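Local atomic coordinates of 2-hydroxyisocaproyl-CoA dehydratase activator (Clostridium difficile, PDB entry 4EHU), a protein that uses ATP hydrolysis to pass one electron from its [4Fe-4S] cluster to (R)-2-hydroxyisocaproyl-CoA dehydratase, activating that enzyme for leucine fermentation. Residues Thr94-Ile100 with Gln207-Val213; Gln103-Val107 with Phe119-Asp123; Phe132-Met136 with Ile189-Val193; Leu147-Met152 with Asn219-Arg224. All coordinates share one frame; numbering follows the deposited sequence. Where two conformers were deposited one is given.

In the fold
The four contacts lie in one half of an actin-type ATPase fold. Interactions 1 and 2 share a mixed five-stranded sheet. Strands 96-100 and 105-110 are neighbours in it and follow each other in the chain. Interactions 3 and 4 join helices, and their centres are about 11 Å apart. Along the chain, interactions 2 and 3 are both nested inside the loop closed by interaction 1, in series. Interaction 4 alternates with 1 and with 3. Helix 220-230 follows strand 210-213 and packs against it. Interactions 2, 3 and 4 meet the nucleotide at its gamma-phosphate, ribose and adenine. The sheet and the helices thus hold different ends of one ligand.

Interaction 1: residues Thr94-Ile100 with Gln207-Val213; sequences TRTIIDI and QRNVVMV
T96 touches Q207 at the start of this strand pair. Its OG1 donates to Q207 O at 2.7 Å, in the carbonyl plane and on a lone pair. The hydroxyl stands beside the backbone N (chi1 -52°), which brings it to the Q207 carbonyl, just ahead of strand 210-213. R95 CB and CG lie against the backbone carbonyls of Q207 and R208. The R95 chain then bends at chi2 and leads away, and NH1 bonds to T94 O. N209 O accepts two backbone N-H groups, from R95 N at 3.0 Å and from T96 N at 3.2 Å. N209 follows a cis peptide bond.

Beyond this point the strands run parallel. The V211 N to T96 O and I98 N to V211 O bonds are both 2.9 Å. V213 N to I98 O and I100 N to V213 O complete the ladder. On one sheet face, I98 CD1 meets V210 CG1 at 3.7 Å. On the other, V213 CG2 packs on D99 CB at 3.6 Å and also meets I97 CG2. T94 OG1 lies close to V211 CG2, but its hydrogen bond is to I91 O.

D99 is near the bound magnesium ion and nucleotide, so the end of strand 96-100 reaches the nucleotide site. This is a parallel pair within the five-stranded sheet of an actin-type domain. Strand 105-110 flanks it beside 96-100, and strand 234-235 beside 210-213. Helix 79-90 packs on the face of I97 and V213, and helix 220-230 on the face of I98, V210 and M212.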
# COMPACT_ATOMS: atom_id res chain seq x y z
N THR A 94 -0.67 0.23 -32.61
CA THR A 94 -0.86 0.20 -31.15
C THR A 94 -1.93 1.20 -30.69
O THR A 94 -1.89 2.38 -31.06
CB THR A 94 0.45 0.51 -30.40
OG1 THR A 94 1.41 -0.52 -30.65
CG2 THR A 94 0.18 0.56 -28.89
N ARG A 95 -2.87 0.73 -29.86
CA ARG A 95 -3.94 1.60 -29.34
C ARG A 95 -4.04 1.59 -27.82
O ARG A 95 -4.62 2.52 -27.24
CB ARG A 95 -5.28 1.21 -29.95
CG ARG A 95 -5.33 1.29 -31.48
CD ARG A 95 -5.30 2.72 -32.00
NE ARG A 95 -5.42 2.78 -33.45
CZ ARG A 95 -4.39 2.79 -34.30
NH1 ARG A 95 -3.14 2.76 -33.85
NH2 ARG A 95 -4.60 2.85 -35.61
N THR A 96 -3.50 0.57 -27.16
CA THR A 96 -3.45 0.57 -25.70
C THR A 96 -2.03 0.26 -25.24
O THR A 96 -1.45 -0.72 -25.70
CB THR A 96 -4.43 -0.50 -25.13
OG1 THR A 96 -5.72 -0.30 -25.72
CG2 THR A 96 -4.51 -0.39 -23.62
N ILE A 97 -1.46 1.12 -24.39
CA ILE A 97 -0.15 0.85 -23.81
C ILE A 97 -0.28 0.72 -22.30
O ILE A 97 -0.85 1.58 -21.64
CB ILE A 97 0.88 1.96 -24.14
CG1 ILE A 97 1.11 2.01 -25.65
CG2 ILE A 97 2.21 1.71 -23.41
CD1 ILE A 97 2.02 3.20 -26.08
N ILE A 98 0.24 -0.37 -21.76
CA ILE A 98 0.24 -0.60 -20.33
C ILE A 98 1.67 -0.55 -19.87
O ILE A 98 2.46 -1.43 -20.20
CB ILE A 98 -0.33 -2.01 -20.01
CG1 ILE A 98 -1.73 -2.12 -20.60
CG2 ILE A 98 -0.35 -2.23 -18.48
CD1 ILE A 98 -2.25 -3.63 -20.67
N ASP A 99 2.01 0.49 -19.10
CA ASP A 99 3.36 0.66 -18.61
C ASP A 99 3.37 0.34 -17.12
O ASP A 99 2.92 1.12 -16.31
CB ASP A 99 3.81 2.12 -18.83
CG ASP A 99 5.00 2.53 -17.97
OD1 ASP A 99 5.87 1.68 -17.72
OD2 ASP A 99 5.06 3.73 -17.56
N ILE A 100 3.90 -0.83 -16.76
CA ILE A 100 4.00 -1.15 -15.35
C ILE A 100 5.43 -0.93 -14.90
O ILE A 100 6.32 -1.66 -15.31
CB ILE A 100 3.56 -2.59 -15.04
CG1 ILE A 100 2.15 -2.84 -15.60
CG2 ILE A 100 3.59 -2.77 -13.52
CD1 ILE A 100 1.64 -4.35 -15.43
N GLN A 207 -8.30 -1.70 -26.38
CA GLN A 207 -8.31 -1.62 -27.84
C GLN A 207 -7.00 -2.16 -28.39
O GLN A 207 -5.93 -1.74 -27.97
CB GLN A 207 -8.53 -0.19 -28.32
CG GLN A 207 -8.94 -0.10 -29.77
CD GLN A 207 -9.35 1.29 -30.18
OE1 GLN A 207 -9.26 2.23 -29.39
NE2 GLN A 207 -9.81 1.44 -31.41
N ARG A 208 -7.08 -3.11 -29.32
CA ARG A 208 -5.87 -3.67 -29.93
C ARG A 208 -5.22 -2.66 -30.88
O ARG A 208 -5.91 -1.85 -31.49
CB ARG A 208 -6.22 -4.95 -30.68
CG ARG A 208 -6.91 -5.97 -29.82
CD ARG A 208 -7.18 -7.25 -30.60
NE ARG A 208 -5.96 -8.03 -30.78
CZ ARG A 208 -5.91 -9.20 -31.42
NH1 ARG A 208 -7.01 -9.72 -31.94
NH2 ARG A 208 -4.75 -9.84 -31.54
N ASN A 209 -3.90 -2.73 -31.04
CA ASN A 209 -3.06 -3.70 -30.35
C ASN A 209 -2.76 -3.22 -28.95
O ASN A 209 -2.60 -2.02 -28.72
CB ASN A 209 -1.74 -3.88 -31.08
CG ASN A 209 -1.88 -4.66 -32.38
OD1 ASN A 209 -2.64 -5.62 -32.45
ND2 ASN A 209 -1.14 -4.26 -33.41
N VAL A 210 -2.69 -4.17 -28.01
CA VAL A 210 -2.37 -3.88 -26.62
C VAL A 210 -0.92 -4.22 -26.42
O VAL A 210 -0.49 -5.35 -26.72
CB VAL A 210 -3.24 -4.72 -25.66
CG1 VAL A 210 -2.89 -4.42 -24.22
CG2 VAL A 210 -4.71 -4.47 -25.95
N VAL A 211 -0.15 -3.27 -25.93
CA VAL A 211 1.27 -3.47 -25.73
C VAL A 211 1.64 -3.23 -24.28
O VAL A 211 1.22 -2.24 -23.70
CB VAL A 211 2.09 -2.50 -26.61
CG1 VAL A 211 3.59 -2.62 -26.29
CG2 VAL A 211 1.79 -2.77 -28.11
N MET A 212 2.41 -4.13 -23.69
CA MET A 212 2.93 -3.90 -22.35
C MET A 212 4.41 -3.51 -22.39
O MET A 212 5.21 -4.10 -23.11
CB MET A 212 2.76 -5.11 -21.43
CG MET A 212 3.09 -4.78 -19.97
SD MET A 212 2.91 -6.15 -18.82
CE MET A 212 1.22 -6.58 -19.24
N VAL A 213 4.74 -2.50 -21.59
CA VAL A 213 6.09 -2.01 -21.46
C VAL A 213 6.41 -1.78 -19.97
O VAL A 213 5.55 -2.02 -19.10
CB VAL A 213 6.26 -0.67 -22.22
CG1 VAL A 213 5.90 -0.89 -23.68
CG2 VAL A 213 5.39 0.43 -21.59

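Interaction 2: residues Gln103-Val107 with Phe119-Asp123. With ANP (phosphoaminophosphonic acid-adenylate ester), chain D.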
# COMPACT_ATOMS: atom_id res chain seq x y z
N GLN A 103 7.02 2.22 -9.45
CA GLN A 103 6.16 2.92 -8.49
C GLN A 103 4.76 3.25 -8.99
O GLN A 103 3.88 3.59 -8.19
CB GLN A 103 6.84 4.19 -7.96
CG GLN A 103 6.79 5.38 -8.91
CD GLN A 103 7.29 6.67 -8.23
OE1 GLN A 103 7.75 6.64 -7.09
NE2 GLN A 103 7.21 7.78 -8.95
N ASP A 104 4.53 3.17 -10.30
CA ASP A 104 3.17 3.35 -10.78
C ASP A 104 2.89 2.53 -12.03
O ASP A 104 3.80 2.02 -12.65
CB ASP A 104 2.79 4.84 -10.98
CG ASP A 104 3.58 5.54 -12.10
OD1 ASP A 104 3.53 5.08 -13.25
OD2 ASP A 104 4.20 6.60 -11.81
N ALA A 105 1.61 2.36 -12.33
CA ALA A 105 1.21 1.67 -13.54
C ALA A 105 0.38 2.64 -14.32
O ALA A 105 -0.51 3.31 -13.76
CB ALA A 105 0.38 0.45 -13.21
N LYS A 106 0.70 2.78 -15.59
CA LYS A 106 0.05 3.73 -16.45
C LYS A 106 -0.63 3.01 -17.58
O LYS A 106 -0.06 2.09 -18.17
CB LYS A 106 1.09 4.69 -17.04
CG LYS A 106 1.74 5.60 -16.00
CD LYS A 106 2.81 6.46 -16.68
CE LYS A 106 3.10 7.72 -15.85
NZ LYS A 106 3.96 7.43 -14.66
N VAL A 107 -1.85 3.43 -17.90
CA VAL A 107 -2.52 2.90 -19.07
C VAL A 107 -2.88 4.02 -20.01
O VAL A 107 -3.59 4.98 -19.64
CB VAL A 107 -3.78 2.10 -18.69
CG1 VAL A 107 -4.45 1.56 -19.95
CG2 VAL A 107 -3.41 0.96 -17.76
N PHE A 119 -6.24 8.24 -20.42
CA PHE A 119 -5.10 7.91 -19.59
C PHE A 119 -5.61 7.61 -18.19
O PHE A 119 -6.43 8.37 -17.68
CB PHE A 119 -4.12 9.09 -19.54
CG PHE A 119 -2.99 8.91 -18.57
CD1 PHE A 119 -1.95 8.04 -18.86
CD2 PHE A 119 -2.97 9.61 -17.38
CE1 PHE A 119 -0.90 7.88 -17.97
CE2 PHE A 119 -1.92 9.46 -16.50
CZ PHE A 119 -0.88 8.58 -16.80
N LEU A 120 -5.14 6.53 -17.59
CA LEU A 120 -5.42 6.28 -16.19
C LEU A 120 -4.14 5.82 -15.56
O LEU A 120 -3.34 5.11 -16.18
CB LEU A 120 -6.47 5.18 -16.02
CG LEU A 120 -7.92 5.55 -16.25
CD1 LEU A 120 -8.76 4.25 -16.20
CD2 LEU A 120 -8.42 6.52 -15.18
N MET A 121 -3.94 6.21 -14.32
CA MET A 121 -2.74 5.81 -13.63
C MET A 121 -3.04 5.50 -12.20
O MET A 121 -3.75 6.25 -11.52
CB MET A 121 -1.72 6.93 -13.69
CG MET A 121 -0.53 6.66 -12.80
SD MET A 121 0.77 7.86 -13.11
CE MET A 121 -0.04 9.40 -12.67
N ASN A 122 -2.52 4.37 -11.74
CA ASN A 122 -2.52 4.07 -10.32
C ASN A 122 -1.17 4.54 -9.82
O ASN A 122 -0.13 3.97 -10.21
CB ASN A 122 -2.68 2.56 -10.04
CG ASN A 122 -4.11 2.02 -10.28
OD1 ASN A 122 -5.09 2.77 -10.25
ND2 ASN A 122 -4.23 0.68 -10.47
N ASP A 123 -1.14 5.57 -8.96
CA ASP A 123 0.16 6.11 -8.56
C ASP A 123 0.37 6.31 -7.05
O ASP A 123 1.44 6.75 -6.61
CB ASP A 123 0.43 7.43 -9.27
CG ASP A 123 -0.61 8.51 -8.94
OD1 ASP A 123 -1.76 8.18 -8.55
OD2 ASP A 123 -0.27 9.69 -9.11
PG ANP D . 8.18 4.35 -12.70
O1G ANP D . 8.63 5.72 -12.22
O2G ANP D . 7.91 4.37 -14.18
O3G ANP D . 7.06 3.80 -11.91
PB ANP D . 10.69 2.82 -13.44
O1B ANP D . 12.07 3.00 -12.86
O2B ANP D . 10.47 3.35 -14.86
N3B ANP D . 9.55 3.39 -12.28
PA ANP D . 10.84 0.19 -14.67
O1A ANP D . 12.29 0.39 -14.95
O2A ANP D . 9.81 0.31 -15.77
O3A ANP D . 10.38 1.22 -13.51
O5' ANP D . 10.56 -1.20 -13.92
C5' ANP D . 11.15 -1.46 -12.64
C4' ANP D . 10.84 -2.90 -12.25
O4' ANP D . 10.76 -3.89 -13.27
C3' ANP D . 11.09 -3.51 -10.88
O3' ANP D . 10.23 -2.92 -9.89
C2' ANP D . 10.86 -5.00 -11.13
O2' ANP D . 9.64 -5.48 -10.53
C1' ANP D . 10.78 -5.18 -12.64
N9 ANP D . 11.94 -5.88 -13.22
C8 ANP D . 13.18 -5.37 -13.41
N7 ANP D . 13.98 -6.28 -14.02
C5 ANP D . 13.22 -7.39 -14.22
C6 ANP D . 13.43 -8.70 -14.83
N6 ANP D . 14.65 -9.03 -15.32
N1 ANP D . 12.38 -9.56 -14.86
C2 ANP D . 11.17 -9.24 -14.38
N3 ANP D . 10.91 -8.06 -13.80
C4 ANP D . 11.88 -7.11 -13.71
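M121 SD sits against a salt bridge. The sulfur is 3.6 Å from K106 NZ and 3.8 Å from D104 CG, so the thioether borders both charged groups. K106 and M121 form a non-hydrogen-bonded antiparallel pair, and their side chains lie side by side, pointing the same way. M121 runs extended to SD and bends only at its last torsion (chi3 61°). K106 is extended beyond CG until its bend at chi4, which turns NZ back to D104. There NZ meets D104 OD1 at 2.8 Å on the syn side, 24° out of the carboxylate plane. Its bond to OD2 is weak.

F119 also lies along the lysine, farther back toward its CB. Its CE1 lies 3.9 Å from K106 CB, and the two side chains cross at a slant.

The backbone is a beta hairpin of strands 105-110 and 116-122. The A105-N122 and V107-L120 pairs each carry two hydrogen bonds. The shortest is V107 N to L120 O, at 2.8 Å. D104 CB lies beside N122 O where the ladder ends. V107, L120 and N122 turn to helix 182-204 on the opposite face from K106.

Just before strand 105-110, away from the hairpin turn, the amides Q103 N and D104 N both donate to O3G of the nucleotide, at 2.9 and 3.1 Å. F167 of the second subunit packs on Q103. K106 NZ also forms a salt bridge with E79, so two acidic side chains share one ammonium group. The amide bonds, next to this charge network, are consistent with a loop held to receive the gamma-phosphate.

Interaction 3: residues Phe132-Met136 with Ile189-Val193; sequences FLDVM and IHTSV. With ANP (phosphoaminophosphonic acid-adenylate ester), chain D.
F132 and L133 of helix 130-140 pack against I189 and V193 of helix 182-204. The two helices run nearly antiparallel, at 162°, within the actin-type ATPase fold. Their local axes are 10.7 Å apart, a spacing filled by side chains from both helices.

The contact across the helices is apolar. F132 CG is anti to the backbone N (chi1 178°), which carries the ring over to the second helix. Its CD2 is 3.4 Å from V193 CG2, and CZ meets S192 CB. The F132 and V193 side chains pass alongside each other, pointing opposite ways. L133 uses one branch, CD2, which lies 3.6 Å from I189 CG2 and also reaches V193 CG2. M136 CB meets I189 CD1 at 3.6 Å. No hydrogen bond links the two segments.

Two flat rings are also touched. M136 bends at chi2 (-57°) and brings its CE over one face of the F132 ring, offset toward the rim. T165 and A168 of helix 165-177 also pack on F132. The F132 side chain is itself about 6 Å from the iron-sulfur cluster, nearest atoms. L133 CD2 approaches the H190 ring at its edge, in the ring plane.

The polar contacts go to the nucleotide. D134 lies on the helix next to L133 but faces the ribose, and its two carboxylate oxygens take one hydroxyl each. ANP O2' donates to D134 OD1, and ANP O3' to D134 OD2, both at 2.8 Å.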
# COMPACT_ATOMS: atom_id res chain seq x y z
N PHE A 132 5.33 -4.02 -5.57
CA PHE A 132 4.63 -5.17 -5.00
C PHE A 132 5.44 -6.44 -5.30
O PHE A 132 5.67 -7.26 -4.43
CB PHE A 132 3.21 -5.24 -5.59
CG PHE A 132 2.36 -6.43 -5.12
CD1 PHE A 132 1.48 -6.27 -4.05
CD2 PHE A 132 2.40 -7.65 -5.79
CE1 PHE A 132 0.67 -7.32 -3.64
CE2 PHE A 132 1.59 -8.70 -5.38
CZ PHE A 132 0.73 -8.54 -4.30
N LEU A 133 5.87 -6.58 -6.54
CA LEU A 133 6.62 -7.78 -6.95
C LEU A 133 7.97 -7.82 -6.26
O LEU A 133 8.41 -8.87 -5.84
CB LEU A 133 6.79 -7.82 -8.47
CG LEU A 133 5.43 -7.98 -9.17
CD1 LEU A 133 5.53 -7.61 -10.67
CD2 LEU A 133 4.93 -9.42 -9.03
N ASP A 134 8.63 -6.67 -6.12
CA ASP A 134 9.94 -6.65 -5.51
C ASP A 134 9.81 -7.06 -4.04
O ASP A 134 10.62 -7.83 -3.52
CB ASP A 134 10.59 -5.26 -5.63
CG ASP A 134 10.81 -4.83 -7.09
OD1 ASP A 134 10.78 -5.69 -8.00
OD2 ASP A 134 11.00 -3.62 -7.32
N VAL A 135 8.76 -6.58 -3.39
CA VAL A 135 8.49 -6.94 -2.00
C VAL A 135 8.24 -8.44 -1.85
O VAL A 135 8.78 -9.09 -0.94
CB VAL A 135 7.27 -6.15 -1.44
CG1 VAL A 135 6.75 -6.79 -0.17
CG2 VAL A 135 7.67 -4.69 -1.17
N MET A 136 7.42 -9.02 -2.73
CA MET A 136 7.11 -10.44 -2.64
C MET A 136 8.31 -11.32 -3.00
O MET A 136 8.50 -12.36 -2.39
CB MET A 136 5.96 -10.79 -3.57
CG MET A 136 4.68 -10.07 -3.23
SD MET A 136 4.16 -10.39 -1.53
CE MET A 136 3.08 -8.97 -1.33
N ILE A 189 0.60 -14.24 -6.73
CA ILE A 189 1.19 -12.90 -6.70
C ILE A 189 1.00 -12.19 -8.05
O ILE A 189 0.65 -11.02 -8.10
CB ILE A 189 2.69 -13.04 -6.35
CG1 ILE A 189 2.85 -13.28 -4.83
CG2 ILE A 189 3.48 -11.81 -6.81
CD1 ILE A 189 4.25 -13.84 -4.48
N HIS A 190 1.19 -12.92 -9.15
CA HIS A 190 1.00 -12.35 -10.47
C HIS A 190 -0.44 -11.99 -10.71
O HIS A 190 -0.75 -10.95 -11.29
CB HIS A 190 1.51 -13.33 -11.53
CG HIS A 190 2.98 -13.49 -11.53
ND1 HIS A 190 3.61 -14.56 -12.14
CD2 HIS A 190 3.96 -12.69 -11.06
CE1 HIS A 190 4.92 -14.43 -11.98
NE2 HIS A 190 5.16 -13.31 -11.33
N THR A 191 -1.34 -12.85 -10.27
CA THR A 191 -2.74 -12.58 -10.47
C THR A 191 -3.15 -11.32 -9.68
O THR A 191 -3.90 -10.51 -10.18
CB THR A 191 -3.58 -13.79 -10.05
OG1 THR A 191 -3.36 -14.81 -11.02
CG2 THR A 191 -5.08 -13.42 -9.98
N SER A 192 -2.60 -11.14 -8.48
CA SER A 192 -2.86 -9.90 -7.73
C SER A 192 -2.53 -8.65 -8.54
O SER A 192 -3.33 -7.72 -8.64
CB SER A 192 -2.06 -9.90 -6.44
OG SER A 192 -2.58 -10.85 -5.54
N VAL A 193 -1.34 -8.63 -9.14
CA VAL A 193 -0.91 -7.45 -9.88
C VAL A 193 -1.82 -7.28 -11.09
O VAL A 193 -2.31 -6.19 -11.37
CB VAL A 193 0.54 -7.60 -10.33
CG1 VAL A 193 0.92 -6.51 -11.38
CG2 VAL A 193 1.45 -7.57 -9.10
PG ANP D . 8.18 4.35 -12.70
O1G ANP D . 8.63 5.72 -12.22
O2G ANP D . 7.91 4.37 -14.18
O3G ANP D . 7.06 3.80 -11.91
PB ANP D . 10.69 2.82 -13.44
O1B ANP D . 12.07 3.00 -12.86
O2B ANP D . 10.47 3.35 -14.86
N3B ANP D . 9.55 3.39 -12.28
PA ANP D . 10.84 0.19 -14.67
O1A ANP D . 12.29 0.39 -14.95
O2A ANP D . 9.81 0.31 -15.77
O3A ANP D . 10.38 1.22 -13.51
O5' ANP D . 10.56 -1.20 -13.92
C5' ANP D . 11.15 -1.46 -12.64
C4' ANP D . 10.84 -2.90 -12.25
O4' ANP D . 10.76 -3.89 -13.27
C3' ANP D . 11.09 -3.51 -10.88
O3' ANP D . 10.23 -2.92 -9.89
C2' ANP D . 10.86 -5.00 -11.13
O2' ANP D . 9.64 -5.48 -10.53
C1' ANP D . 10.78 -5.18 -12.64
N9 ANP D . 11.94 -5.88 -13.22
C8 ANP D . 13.18 -5.37 -13.41
N7 ANP D . 13.98 -6.28 -14.02
C5 ANP D . 13.22 -7.39 -14.22
C6 ANP D . 13.43 -8.70 -14.83
N6 ANP D . 14.65 -9.03 -15.32
N1 ANP D . 12.38 -9.56 -14.86
C2 ANP D . 11.17 -9.24 -14.38
N3 ANP D . 10.91 -8.06 -13.80
C4 ANP D . 11.88 -7.11 -13.71

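Interaction 4: residues Leu147-Met152 with Asn219-Arg224. With ANP (phosphoaminophosphonic acid-adenylate ester), chain D; ACT (acetate ion), chain I.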
# COMPACT_ATOMS: atom_id res chain seq x y z
N LEU A 147 10.64 -14.96 -11.48
CA LEU A 147 9.21 -15.14 -11.20
C LEU A 147 8.43 -15.68 -12.40
O LEU A 147 7.60 -16.56 -12.25
CB LEU A 147 8.57 -13.82 -10.74
CG LEU A 147 9.13 -13.26 -9.43
CD1 LEU A 147 8.47 -11.90 -9.12
CD2 LEU A 147 8.90 -14.23 -8.27
N GLY A 148 8.69 -15.14 -13.58
CA GLY A 148 7.94 -15.52 -14.77
C GLY A 148 8.08 -17.01 -15.04
O GLY A 148 7.09 -17.72 -15.28
N SER A 149 9.31 -17.50 -15.01
CA SER A 149 9.59 -18.89 -15.35
C SER A 149 9.02 -19.80 -14.26
O SER A 149 8.47 -20.87 -14.55
CB SER A 149 11.10 -19.09 -15.51
OG SER A 149 11.43 -20.47 -15.66
N ILE A 150 9.14 -19.39 -13.00
CA ILE A 150 8.65 -20.21 -11.90
C ILE A 150 7.14 -20.38 -12.04
O ILE A 150 6.61 -21.49 -11.88
CB ILE A 150 9.00 -19.59 -10.54
CG1 ILE A 150 10.49 -19.82 -10.27
CG2 ILE A 150 8.13 -20.19 -9.42
CD1 ILE A 150 11.06 -18.93 -9.18
N SER A 151 6.44 -19.29 -12.35
CA SER A 151 4.98 -19.29 -12.37
C SER A 151 4.44 -20.22 -13.48
O SER A 151 3.32 -20.73 -13.36
CB SER A 151 4.45 -17.86 -12.56
OG SER A 151 4.74 -17.39 -13.86
N MET A 152 5.22 -20.44 -14.54
CA MET A 152 4.80 -21.36 -15.59
C MET A 152 4.42 -22.72 -15.03
O MET A 152 3.60 -23.44 -15.63
CB MET A 152 5.91 -21.59 -16.63
CG MET A 152 6.35 -20.33 -17.34
SD MET A 152 7.66 -20.77 -18.50
CE MET A 152 7.73 -19.28 -19.49
N ASN A 219 8.58 -9.71 -16.92
CA ASN A 219 8.07 -10.88 -16.18
C ASN A 219 6.98 -11.54 -17.01
O ASN A 219 5.87 -11.02 -17.11
CB ASN A 219 7.51 -10.41 -14.83
CG ASN A 219 7.00 -11.55 -13.99
OD1 ASN A 219 6.56 -12.57 -14.52
ND2 ASN A 219 7.07 -11.40 -12.69
N SER A 220 7.30 -12.68 -17.63
CA SER A 220 6.36 -13.33 -18.54
C SER A 220 5.12 -13.78 -17.81
O SER A 220 4.07 -13.88 -18.42
CB SER A 220 7.01 -14.54 -19.22
OG SER A 220 7.33 -15.52 -18.25
N GLY A 221 5.24 -14.01 -16.51
CA GLY A 221 4.09 -14.39 -15.69
C GLY A 221 3.08 -13.28 -15.58
O GLY A 221 1.87 -13.51 -15.56
N ILE A 222 3.57 -12.04 -15.45
CA ILE A 222 2.68 -10.89 -15.41
C ILE A 222 2.02 -10.69 -16.77
O ILE A 222 0.82 -10.41 -16.84
CB ILE A 222 3.43 -9.62 -15.00
CG1 ILE A 222 3.87 -9.72 -13.53
CG2 ILE A 222 2.53 -8.39 -15.25
CD1 ILE A 222 2.71 -9.62 -12.49
N VAL A 223 2.78 -10.83 -17.84
CA VAL A 223 2.20 -10.70 -19.17
C VAL A 223 1.09 -11.74 -19.37
O VAL A 223 -0.02 -11.39 -19.80
CB VAL A 223 3.26 -10.81 -20.26
CG1 VAL A 223 2.60 -10.74 -21.65
CG2 VAL A 223 4.29 -9.66 -20.09
N ARG A 224 1.35 -13.00 -19.03
CA ARG A 224 0.34 -14.05 -19.21
C ARG A 224 -0.91 -13.77 -18.35
O ARG A 224 -2.03 -13.92 -18.83
CB ARG A 224 0.90 -15.42 -18.85
CG ARG A 224 1.89 -15.94 -19.87
CD ARG A 224 2.27 -17.40 -19.58
NE ARG A 224 2.83 -17.58 -18.24
CZ ARG A 224 4.12 -17.43 -17.93
NH1 ARG A 224 5.00 -17.11 -18.87
NH2 ARG A 224 4.52 -17.63 -16.68
PG ANP D . 8.18 4.35 -12.70
O1G ANP D . 8.63 5.72 -12.22
O2G ANP D . 7.91 4.37 -14.18
O3G ANP D . 7.06 3.80 -11.91
PB ANP D . 10.69 2.82 -13.44
O1B ANP D . 12.07 3.00 -12.86
O2B ANP D . 10.47 3.35 -14.86
N3B ANP D . 9.55 3.39 -12.28
PA ANP D . 10.84 0.19 -14.67
O1A ANP D . 12.29 0.39 -14.95
O2A ANP D . 9.81 0.31 -15.77
O3A ANP D . 10.38 1.22 -13.51
O5' ANP D . 10.56 -1.20 -13.92
C5' ANP D . 11.15 -1.46 -12.64
C4' ANP D . 10.84 -2.90 -12.25
O4' ANP D . 10.76 -3.89 -13.27
C3' ANP D . 11.09 -3.51 -10.88
O3' ANP D . 10.23 -2.92 -9.89
C2' ANP D . 10.86 -5.00 -11.13
O2' ANP D . 9.64 -5.48 -10.53
C1' ANP D . 10.78 -5.18 -12.64
N9 ANP D . 11.94 -5.88 -13.22
C8 ANP D . 13.18 -5.37 -13.41
N7 ANP D . 13.98 -6.28 -14.02
C5 ANP D . 13.22 -7.39 -14.22
C6 ANP D . 13.43 -8.70 -14.83
N6 ANP D . 14.65 -9.03 -15.32
N1 ANP D . 12.38 -9.56 -14.86
C2 ANP D . 11.17 -9.24 -14.38
N3 ANP D . 10.91 -8.06 -13.80
C4 ANP D . 11.88 -7.11 -13.71
C ACT I . 1.27 -18.84 -15.26
O ACT I . 2.12 -17.92 -15.10
OXT ACT I . 1.25 -19.41 -16.38
CH3 ACT I . 0.34 -19.24 -14.16
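The helix segments 147-151 and 220-224 meet at 61°, with G148 and G221 CA atoms only 4.1 Å apart and local axes 7.9 Å apart. Neither glycine has a side chain to hold the backbones apart. G148 CA rests on N219 OD1 at 3.3 Å and on S220 OG at 3.5 Å. N219 ND2 lies against L147 CB.

N219 is the N-cap of helix 220-230. Its OD1 accepts from I222 N, from above the carbonyl plane, and weakly from G221 N. N219 also belongs to the nucleotide pocket of this actin-type ATPase. Its backbone N is 3.7 Å from ANP C2, so the residue that caps the helix also borders the adenine.

R224 bridges back to the first helix. It bends at chi3 (-58°), and its NH2 donates to G148 O at 2.9 Å, in the guanidinium plane. M152 CG lies over one face of the guanidinium, 3.3 Å from NH2. S220 O and G221 CA lie over the opposite face, so the group is sandwiched. An acetate, probably from the crystallisation liquor, takes hydrogen bonds from R224 NE and NH2, the latter to ACT O at 2.9 Å.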